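Local coordinates for JSC1_58120g3 ([Leptolyngbya] sp. JSC-1, PDB 6XHH), which binds a verdin-type bilin in a GAF domain and probably serves as a far-red light sensor of the cyanobacteriochrome family, at residues R7-K11 against E28-L32; F43-G49 against W68-N74; G49-T53 against L63-W68. One frame throughout, in Å; residues are numbered along the deposited sequence.

From the N terminus, contact 1 closes first: helix 2-13 turns back onto helix 18-33 and R7-K11 meets E28-L32 across a short connection. The chain then enters the antiparallel sheet, and contacts 2 and 3 form one nested pair. F43-G49, the loop between strands 37-43 and 49-56, reaches forward to W68-N74 in contact 2; inside the loop so closed, G49-T53 pairs with L63-W68 in contact 3. The two share G49 and W68, are joined by a salt bridge from R44 to D50, and both touch the bilin. Contact 1 lies apart, its centre about 28 Å from that of contact 2, across the middle of the domain.

Contact 1 (R7-K11 against E28-L32); sequences RVITK and EVRRL
Two arginines from different helices, R7 and R31, lie with their terminal nitrogens, R7 NH1 and R31 NH2, only 3.0 Å apart. The R31 NH2 sits over one face of the R7 guanidinium, offset toward its rim, and the two flat groups are turned 66° against each other. The carboxylate of E28 gathers them. Its OE1 takes the end of R7 near the guanidinium plane in a salt bridge, with a weak hydrogen bond from R7 NH1; the 2.5 Å separation of R7 NH2 and E28 OE1 is shorter than expected, and its exact length is doubtful. R31 NE lies at a long 3.7 Å from E28 OE1 within its own helix. The other oxygen, OE2, is met by K11 NZ at 2.8 Å. The lysine chain is bent at chi2, chi3 and chi4, which curls it back over the glutamate, its CB and CG packing on E28 CG. R7, K11, E28 and R31 form a salt-bridge network.

These side chains bridge helices 2-13 and 18-33, which run nearly antiparallel as a helical hairpin on one side of the GAF sheet, the short segments inclined at 152° with axes 10.8 Å apart at closest. Beneath the charged network the contact is apolar: V8 CG2 approaches L32 CD2 at 4.4 Å, and V8 CG1 faces the CB of E28. L32 also touches L162 of helix 157-178, and V29, turned from the hairpin partner, packs on L163 and V166 of that helix and on V38 of the sheet.

Contact 2 (F43-G49 against W68-N74); sequences FREDYFG and WEDPYLN. With M1V (mesobiliverdin IX(alpha)), chain C.
Charge pairs R44 with E69 across the contact. The arginine chain, extended from CG to NE, brings NH1 to E69 OE2 at 2.9 Å in a nearly straight bond that lies in the guanidinium plane and meets OE2 on its anti side, tilted out of the carboxylate plane. A water bridges R44 NH2 to the same OE2, and R44 NE is paired with D50.

Among the other hydrogen bonds, N74 ND2 gives its N-H to a lone pair of D46 O at 2.7 Å, while D46 OD1 accepts from F48 N in an Asx turn. W68 N donates to G49 O, and a second water links Y47 O, W68 O and D70 N.

Aromatic packing centres on F48. Its ring lies flat against E69, whose CB stands 3.4 Å from the ring centroid in a CH-pi contact, with the carboxylate stacked 13° from the ring plane; D70 O meets the edge of the ring. L73 CD1, also buried, touches the edge of the buried F43 ring.

Bilin contacts come from W68 and D70-L73. W68 covers ring D with its indole face and donates from NE1 to OA at 2.9 Å, and Y72 lays a ring face against C3B and CAB, the root of the ring B propionate. D70 is the N-cap of helix 71-75, its OD1 accepting from L73 N and weakly from Y72 N; OD2 accepts from bilin NA and NB and lies 2.8 Å from NC. One carboxylate thus ties the pyrrole nitrogens to the helix start, and its charge would probably favour a cationic bilin.

Contact 3 (G49-T53 against L63-W68); sequences GDFIT and LVGSGW. With M1V (mesobiliverdin IX(alpha)), chain C.
Strand G49-T53 pairs antiparallel with G67-W68, D50 and G67 being a non-hydrogen-bonded pair whose CA atoms are 4.1 Å apart, followed by a nearly straight bond from F51 N to S66 O at 3.0 Å and a weak one from G65 N to F51 O. A type II turn from L63 to S66 bends the second segment beside the strand.

F51 carries the side-chain packing. With CG beside its own backbone N (chi1 -67°), the ring runs alongside L63 in the same direction, and L63 CB stands 3.9 Å from the ring centroid in a CH-pi contact. The far end of the ring touches two further groups: F51 CZ meets the edge of the W68 indole at CE3, 4.3 Å away, and F51 CE1 approaches CBD of the bilin, the end of the ring D ethyl, at 3.2 Å. V64 packs its methyls on the backbone of I52 and T53, CG2 3.7 Å from T53 CA. D50 OD1 lies near G67 CA, while its OD2 pairs with R44.

Y41 and F124 meet F51 edge-to-face. The arrangement is the irregular edge hairpin of the antiparallel GAF sheet, strand 49-56 with 67-68, here lining the chromophore pocket.

Contact 1 (R7-K11 against E28-L32)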
# COMPACT_ATOMS: atom_id res chain seq x y z
N ARG A 7 2.99 17.82 -4.99
CA ARG A 7 2.81 18.26 -3.61
C ARG A 7 3.35 17.22 -2.63
O ARG A 7 4.04 17.56 -1.67
CB ARG A 7 1.33 18.53 -3.34
CG ARG A 7 1.07 19.28 -2.05
CD ARG A 7 -0.41 19.26 -1.69
NE ARG A 7 -0.81 18.00 -1.07
CZ ARG A 7 -0.58 17.70 0.20
NH1 ARG A 7 0.07 18.56 0.98
NH2 ARG A 7 -0.98 16.53 0.69
N VAL A 8 3.02 15.95 -2.86
CA VAL A 8 3.50 14.88 -1.98
C VAL A 8 5.02 14.83 -1.99
O VAL A 8 5.67 14.76 -0.94
CB VAL A 8 2.88 13.53 -2.38
CG1 VAL A 8 3.43 12.41 -1.53
CG2 VAL A 8 1.37 13.57 -2.28
N ILE A 9 5.62 14.85 -3.19
CA ILE A 9 7.08 14.76 -3.30
C ILE A 9 7.75 15.94 -2.61
O ILE A 9 8.79 15.79 -1.95
CB ILE A 9 7.50 14.65 -4.78
CG1 ILE A 9 6.87 13.40 -5.41
CG2 ILE A 9 9.02 14.61 -4.91
CD1 ILE A 9 7.17 13.26 -6.89
N THR A 10 7.17 17.13 -2.74
CA THR A 10 7.69 18.30 -2.05
C THR A 10 7.75 18.07 -0.54
O THR A 10 8.79 18.28 0.09
CB THR A 10 6.83 19.52 -2.38
OG1 THR A 10 6.91 19.80 -3.78
CG2 THR A 10 7.31 20.75 -1.60
N LYS A 11 6.64 17.61 0.05
CA LYS A 11 6.61 17.39 1.50
C LYS A 11 7.63 16.33 1.92
O LYS A 11 8.31 16.48 2.94
CB LYS A 11 5.21 16.98 1.94
CG LYS A 11 4.16 18.06 1.78
CD LYS A 11 4.48 19.28 2.64
CE LYS A 11 4.72 18.90 4.09
NZ LYS A 11 3.58 18.15 4.68
N GLU A 28 0.48 12.41 4.17
CA GLU A 28 0.06 13.15 2.99
C GLU A 28 -0.84 12.31 2.09
O GLU A 28 -1.84 12.81 1.56
CB GLU A 28 1.28 13.63 2.21
CG GLU A 28 2.10 14.65 2.95
CD GLU A 28 1.27 15.79 3.49
OE1 GLU A 28 0.37 16.27 2.75
OE2 GLU A 28 1.52 16.20 4.64
N VAL A 29 -0.52 11.03 1.90
CA VAL A 29 -1.39 10.17 1.11
C VAL A 29 -2.76 10.02 1.77
O VAL A 29 -3.79 10.03 1.09
CB VAL A 29 -0.72 8.80 0.87
CG1 VAL A 29 -1.72 7.85 0.23
CG2 VAL A 29 0.51 8.97 -0.01
N ARG A 30 -2.79 9.86 3.10
CA ARG A 30 -4.08 9.69 3.79
C ARG A 30 -4.96 10.93 3.62
O ARG A 30 -6.15 10.82 3.33
CB ARG A 30 -3.87 9.39 5.28
CG ARG A 30 -5.11 8.76 5.93
CD ARG A 30 -5.25 9.08 7.42
NE ARG A 30 -5.15 10.51 7.68
CZ ARG A 30 -6.10 11.41 7.42
NH1 ARG A 30 -5.88 12.69 7.69
NH2 ARG A 30 -7.26 11.04 6.89
N ARG A 31 -4.37 12.12 3.82
CA ARG A 31 -5.09 13.38 3.63
C ARG A 31 -5.59 13.52 2.20
O ARG A 31 -6.75 13.88 1.96
CB ARG A 31 -4.14 14.54 3.98
CG ARG A 31 -4.75 15.94 3.92
CD ARG A 31 -3.71 17.01 4.30
NE ARG A 31 -3.10 17.64 3.13
CZ ARG A 31 -3.31 18.90 2.76
NH1 ARG A 31 -4.13 19.67 3.46
NH2 ARG A 31 -2.71 19.38 1.68
N LEU A 32 -4.71 13.26 1.23
CA LEU A 32 -5.06 13.39 -0.18
C LEU A 32 -6.26 12.52 -0.55
O LEU A 32 -7.21 12.98 -1.20
CB LEU A 32 -3.85 13.01 -1.03
CG LEU A 32 -4.04 13.01 -2.55
CD1 LEU A 32 -4.37 14.41 -3.02
CD2 LEU A 32 -2.78 12.50 -3.23

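Contact 2 (F43-G49 against W68-N74)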
# COMPACT_ATOMS: atom_id res chain seq x y z
N PHE A 43 8.91 -5.92 4.24
CA PHE A 43 9.08 -7.36 4.13
C PHE A 43 10.28 -7.85 4.94
O PHE A 43 11.36 -7.24 4.92
CB PHE A 43 9.28 -7.77 2.68
CG PHE A 43 8.02 -7.86 1.88
CD1 PHE A 43 6.95 -8.62 2.31
CD2 PHE A 43 7.93 -7.18 0.67
CE1 PHE A 43 5.79 -8.70 1.54
CE2 PHE A 43 6.77 -7.24 -0.10
CZ PHE A 43 5.70 -8.01 0.34
N ARG A 44 10.09 -8.96 5.64
CA ARG A 44 11.20 -9.75 6.13
C ARG A 44 11.78 -10.57 4.98
O ARG A 44 11.29 -10.54 3.85
CB ARG A 44 10.75 -10.69 7.25
CG ARG A 44 9.90 -10.04 8.31
CD ARG A 44 9.44 -11.09 9.32
NE ARG A 44 8.40 -10.56 10.18
CZ ARG A 44 7.55 -11.31 10.87
NH1 ARG A 44 7.62 -12.63 10.80
NH2 ARG A 44 6.62 -10.73 11.61
N GLU A 45 12.83 -11.34 5.28
CA GLU A 45 13.49 -12.11 4.25
C GLU A 45 12.59 -13.20 3.67
O GLU A 45 12.83 -13.65 2.54
CB GLU A 45 14.77 -12.73 4.81
CG GLU A 45 14.61 -13.44 6.14
CD GLU A 45 13.93 -14.80 6.01
OE1 GLU A 45 14.14 -15.46 4.97
OE2 GLU A 45 13.17 -15.20 6.92
N ASP A 46 11.58 -13.64 4.41
CA ASP A 46 10.67 -14.68 3.92
C ASP A 46 9.37 -14.12 3.37
O ASP A 46 8.44 -14.89 3.09
CB ASP A 46 10.38 -15.71 5.02
CG ASP A 46 9.82 -15.08 6.30
OD1 ASP A 46 9.61 -13.85 6.34
OD2 ASP A 46 9.59 -15.83 7.29
N TYR A 47 9.28 -12.80 3.21
CA TYR A 47 8.12 -12.10 2.69
C TYR A 47 6.91 -12.20 3.61
O TYR A 47 5.80 -11.86 3.20
CB TYR A 47 7.77 -12.54 1.26
CG TYR A 47 8.89 -12.14 0.31
CD1 TYR A 47 8.96 -10.86 -0.22
CD2 TYR A 47 9.91 -13.03 -0.00
CE1 TYR A 47 10.00 -10.48 -1.06
CE2 TYR A 47 10.95 -12.67 -0.85
CZ TYR A 47 10.99 -11.39 -1.38
OH TYR A 47 12.03 -11.03 -2.22
N PHE A 48 7.10 -12.66 4.85
CA PHE A 48 6.31 -12.11 5.94
C PHE A 48 6.75 -10.66 6.14
O PHE A 48 7.61 -10.14 5.43
CB PHE A 48 6.52 -12.93 7.22
CG PHE A 48 5.97 -14.33 7.13
CD1 PHE A 48 5.01 -14.68 6.19
CD2 PHE A 48 6.42 -15.30 8.03
CE1 PHE A 48 4.50 -15.98 6.16
CE2 PHE A 48 5.92 -16.59 7.99
CZ PHE A 48 4.96 -16.94 7.06
N GLY A 49 6.17 -9.96 7.11
CA GLY A 49 6.51 -8.55 7.21
C GLY A 49 5.84 -7.87 8.38
O GLY A 49 5.01 -8.46 9.09
N TRP A 68 2.23 -9.05 9.83
CA TRP A 68 1.30 -9.86 9.03
C TRP A 68 2.14 -10.91 8.33
O TRP A 68 2.98 -10.57 7.49
CB TRP A 68 0.53 -8.98 8.05
CG TRP A 68 -0.50 -9.66 7.21
CD1 TRP A 68 -0.70 -11.01 7.05
CD2 TRP A 68 -1.49 -9.01 6.41
NE1 TRP A 68 -1.77 -11.23 6.18
CE2 TRP A 68 -2.26 -10.01 5.78
CE3 TRP A 68 -1.80 -7.67 6.17
CZ2 TRP A 68 -3.32 -9.70 4.92
CZ3 TRP A 68 -2.84 -7.37 5.32
CH2 TRP A 68 -3.58 -8.37 4.71
N GLU A 69 1.94 -12.17 8.70
CA GLU A 69 2.68 -13.29 8.11
C GLU A 69 1.76 -13.96 7.09
O GLU A 69 1.06 -14.94 7.37
CB GLU A 69 3.15 -14.27 9.19
CG GLU A 69 4.01 -13.59 10.26
CD GLU A 69 4.50 -14.54 11.33
OE1 GLU A 69 3.88 -15.62 11.51
OE2 GLU A 69 5.49 -14.21 12.00
N ASP A 70 1.76 -13.42 5.88
CA ASP A 70 0.85 -13.90 4.86
C ASP A 70 1.42 -15.15 4.20
O ASP A 70 2.47 -15.07 3.55
CB ASP A 70 0.58 -12.85 3.80
CG ASP A 70 -0.52 -13.28 2.84
OD1 ASP A 70 -0.27 -14.22 2.06
OD2 ASP A 70 -1.60 -12.66 2.86
N PRO A 71 0.77 -16.31 4.33
CA PRO A 71 1.34 -17.55 3.79
C PRO A 71 1.45 -17.55 2.28
O PRO A 71 2.37 -18.18 1.74
CB PRO A 71 0.36 -18.63 4.27
CG PRO A 71 -0.43 -18.02 5.34
CD PRO A 71 -0.50 -16.55 5.03
N TYR A 72 0.53 -16.88 1.60
CA TYR A 72 0.59 -16.80 0.14
C TYR A 72 1.79 -15.97 -0.30
O TYR A 72 2.52 -16.37 -1.22
CB TYR A 72 -0.70 -16.19 -0.39
CG TYR A 72 -0.76 -16.12 -1.90
CD1 TYR A 72 -0.33 -14.99 -2.58
CD2 TYR A 72 -1.25 -17.18 -2.64
CE1 TYR A 72 -0.38 -14.93 -3.96
CE2 TYR A 72 -1.30 -17.13 -4.03
CZ TYR A 72 -0.86 -15.99 -4.68
OH TYR A 72 -0.89 -15.90 -6.06
N LEU A 73 1.98 -14.80 0.30
CA LEU A 73 3.15 -13.98 -0.04
C LEU A 73 4.45 -14.71 0.26
O LEU A 73 5.45 -14.53 -0.45
CB LEU A 73 3.08 -12.64 0.71
CG LEU A 73 1.95 -11.68 0.31
CD1 LEU A 73 2.11 -10.34 0.97
CD2 LEU A 73 1.87 -11.49 -1.20
N ASN A 74 4.47 -15.55 1.30
CA ASN A 74 5.67 -16.32 1.61
C ASN A 74 5.91 -17.39 0.54
O ASN A 74 7.02 -17.50 0.00
CB ASN A 74 5.53 -16.96 2.99
CG ASN A 74 6.62 -17.98 3.31
OD1 ASN A 74 6.34 -19.15 3.54
ND2 ASN A 74 7.86 -17.52 3.36
OA M1V C . -2.88 -13.94 6.15
C1A M1V C . -3.29 -14.80 5.38
NA M1V C . -3.33 -14.65 4.05
C2A M1V C . -3.76 -16.07 5.75
CMA M1V C . -3.86 -16.61 7.16
C3A M1V C . -4.12 -16.75 4.59
CAA M1V C . -4.67 -18.12 4.47
CBA M1V C . -3.76 -19.05 3.67
C4A M1V C . -3.84 -15.82 3.47
CHA M1V C . -4.04 -16.11 2.15
C1B M1V C . -3.81 -15.31 0.95
C2B M1V C . -4.15 -15.79 -0.34
CMB M1V C . -4.80 -17.12 -0.65
C3B M1V C . -3.81 -14.82 -1.25
CAB M1V C . -4.00 -14.89 -2.75
CBB M1V C . -5.16 -13.97 -3.18
CGB M1V C . -6.48 -14.51 -2.69
O2B M1V C . -6.94 -15.57 -3.17
O1B M1V C . -7.14 -13.92 -1.80
NB M1V C . -3.27 -14.08 0.81
C4B M1V C . -3.25 -13.75 -0.50
CHB M1V C . -2.77 -12.59 -1.12
C1C M1V C . -2.37 -11.34 -0.61
C2C M1V C . -2.23 -10.21 -1.42
CAC M1V C . -2.41 -10.20 -2.92
CBC M1V C . -1.05 -10.72 -3.45
CGC M1V C . -1.05 -11.24 -4.88
O2C M1V C . -2.10 -11.21 -5.57
O1C M1V C . -0.01 -11.74 -5.39
C3C M1V C . -1.82 -9.16 -0.60
CMC M1V C . -1.55 -7.76 -1.06
NC M1V C . -2.08 -10.99 0.69
C4C M1V C . -1.75 -9.66 0.72
CHC M1V C . -1.37 -9.06 1.96
C1D M1V C . -1.17 -7.75 2.29
C2D M1V C . -0.14 -7.25 3.13
CMD M1V C . 0.95 -8.08 3.76
ND M1V C . -1.98 -6.68 1.93
C4D M1V C . -1.47 -5.56 2.48
OD M1V C . -1.98 -4.44 2.34
C3D M1V C . -0.31 -5.91 3.24
CAD M1V C . 0.59 -4.96 4.01
CBD M1V C . -0.10 -4.56 5.29
O HOH W 1 4.48 -11.72 13.28
O HOH W 2 3.37 -11.37 4.52

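Contact 3 (G49-T53 against L63-W68)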
# COMPACT_ATOMS: atom_id res chain seq x y z
N GLY A 49 6.17 -9.96 7.11
CA GLY A 49 6.51 -8.55 7.21
C GLY A 49 5.84 -7.87 8.38
O GLY A 49 5.01 -8.46 9.09
N ASP A 50 6.22 -6.61 8.59
CA ASP A 50 5.83 -5.85 9.76
C ASP A 50 5.43 -4.43 9.37
O ASP A 50 5.99 -3.84 8.44
CB ASP A 50 6.97 -5.80 10.78
CG ASP A 50 7.46 -7.19 11.15
OD1 ASP A 50 6.87 -7.78 12.07
OD2 ASP A 50 8.40 -7.69 10.49
N PHE A 51 4.44 -3.89 10.08
CA PHE A 51 4.04 -2.50 9.89
C PHE A 51 5.08 -1.55 10.51
O PHE A 51 5.32 -1.60 11.72
CB PHE A 51 2.67 -2.25 10.52
CG PHE A 51 1.55 -2.98 9.85
CD1 PHE A 51 0.92 -2.43 8.74
CD2 PHE A 51 1.13 -4.22 10.32
CE1 PHE A 51 -0.13 -3.10 8.13
CE2 PHE A 51 0.10 -4.91 9.69
CZ PHE A 51 -0.54 -4.34 8.61
N ILE A 52 5.65 -0.67 9.69
CA ILE A 52 6.70 0.25 10.14
C ILE A 52 6.14 1.62 10.50
O ILE A 52 6.54 2.21 11.50
CB ILE A 52 7.78 0.37 9.05
CG1 ILE A 52 8.31 -1.01 8.70
CG2 ILE A 52 8.90 1.32 9.51
CD1 ILE A 52 8.88 -1.75 9.86
N THR A 53 5.26 2.16 9.66
CA THR A 53 4.73 3.50 9.81
C THR A 53 3.27 3.52 9.39
O THR A 53 2.86 2.79 8.48
CB THR A 53 5.52 4.52 8.97
OG1 THR A 53 6.90 4.36 9.26
CG2 THR A 53 5.12 5.95 9.34
N LEU A 63 -1.49 -0.22 14.02
CA LEU A 63 -0.89 -1.42 13.46
C LEU A 63 0.63 -1.46 13.59
O LEU A 63 1.21 -2.54 13.52
CB LEU A 63 -1.26 -1.58 11.98
CG LEU A 63 -2.77 -1.54 11.75
CD1 LEU A 63 -3.03 -1.81 10.29
CD2 LEU A 63 -3.49 -2.54 12.65
N VAL A 64 1.28 -0.30 13.77
CA VAL A 64 2.73 -0.31 13.90
C VAL A 64 3.11 -1.13 15.13
O VAL A 64 2.45 -1.05 16.18
CB VAL A 64 3.28 1.12 13.97
CG1 VAL A 64 4.76 1.09 14.35
CG2 VAL A 64 3.11 1.81 12.62
N GLY A 65 4.16 -1.93 14.99
CA GLY A 65 4.54 -2.91 15.98
C GLY A 65 4.09 -4.31 15.65
O GLY A 65 4.72 -5.28 16.10
N SER A 66 3.04 -4.45 14.85
CA SER A 66 2.42 -5.73 14.56
C SER A 66 2.95 -6.28 13.24
O SER A 66 3.42 -5.54 12.37
CB SER A 66 0.90 -5.58 14.50
OG SER A 66 0.36 -5.31 15.78
N GLY A 67 2.86 -7.59 13.10
CA GLY A 67 3.23 -8.23 11.86
C GLY A 67 2.05 -8.83 11.13
O GLY A 67 0.99 -9.09 11.71
N TRP A 68 2.23 -9.05 9.83
CA TRP A 68 1.30 -9.86 9.03
C TRP A 68 2.14 -10.91 8.33
O TRP A 68 2.98 -10.57 7.49
CB TRP A 68 0.53 -8.98 8.05
CG TRP A 68 -0.50 -9.66 7.21
CD1 TRP A 68 -0.70 -11.01 7.05
CD2 TRP A 68 -1.49 -9.01 6.41
NE1 TRP A 68 -1.77 -11.23 6.18
CE2 TRP A 68 -2.26 -10.01 5.78
CE3 TRP A 68 -1.80 -7.67 6.17
CZ2 TRP A 68 -3.32 -9.70 4.92
CZ3 TRP A 68 -2.84 -7.37 5.32
CH2 TRP A 68 -3.58 -8.37 4.71
OA M1V C . -2.88 -13.94 6.15
C1A M1V C . -3.29 -14.80 5.38
NA M1V C . -3.33 -14.65 4.05
C2A M1V C . -3.76 -16.07 5.75
CMA M1V C . -3.86 -16.61 7.16
C3A M1V C . -4.12 -16.75 4.59
CAA M1V C . -4.67 -18.12 4.47
CBA M1V C . -3.76 -19.05 3.67
C4A M1V C . -3.84 -15.82 3.47
CHA M1V C . -4.04 -16.11 2.15
C1B M1V C . -3.81 -15.31 0.95
C2B M1V C . -4.15 -15.79 -0.34
CMB M1V C . -4.80 -17.12 -0.65
C3B M1V C . -3.81 -14.82 -1.25
CAB M1V C . -4.00 -14.89 -2.75
CBB M1V C . -5.16 -13.97 -3.18
CGB M1V C . -6.48 -14.51 -2.69
O2B M1V C . -6.94 -15.57 -3.17
O1B M1V C . -7.14 -13.92 -1.80
NB M1V C . -3.27 -14.08 0.81
C4B M1V C . -3.25 -13.75 -0.50
CHB M1V C . -2.77 -12.59 -1.12
C1C M1V C . -2.37 -11.34 -0.61
C2C M1V C . -2.23 -10.21 -1.42
CAC M1V C . -2.41 -10.20 -2.92
CBC M1V C . -1.05 -10.72 -3.45
CGC M1V C . -1.05 -11.24 -4.88
O2C M1V C . -2.10 -11.21 -5.57
O1C M1V C . -0.01 -11.74 -5.39
C3C M1V C . -1.82 -9.16 -0.60
CMC M1V C . -1.55 -7.76 -1.06
NC M1V C . -2.08 -10.99 0.69
C4C M1V C . -1.75 -9.66 0.72
CHC M1V C . -1.37 -9.06 1.96
C1D M1V C . -1.17 -7.75 2.29
C2D M1V C . -0.14 -7.25 3.13
CMD M1V C . 0.95 -8.08 3.76
ND M1V C . -1.98 -6.68 1.93
C4D M1V C . -1.47 -5.56 2.48
OD M1V C . -1.98 -4.44 2.34
C3D M1V C . -0.31 -5.91 3.24
CAD M1V C . 0.59 -4.96 4.01
CBD M1V C . -0.10 -4.56 5.29
O HOH W 3 6.33 -6.75 14.33
O HOH W 4 6.04 -3.54 13.41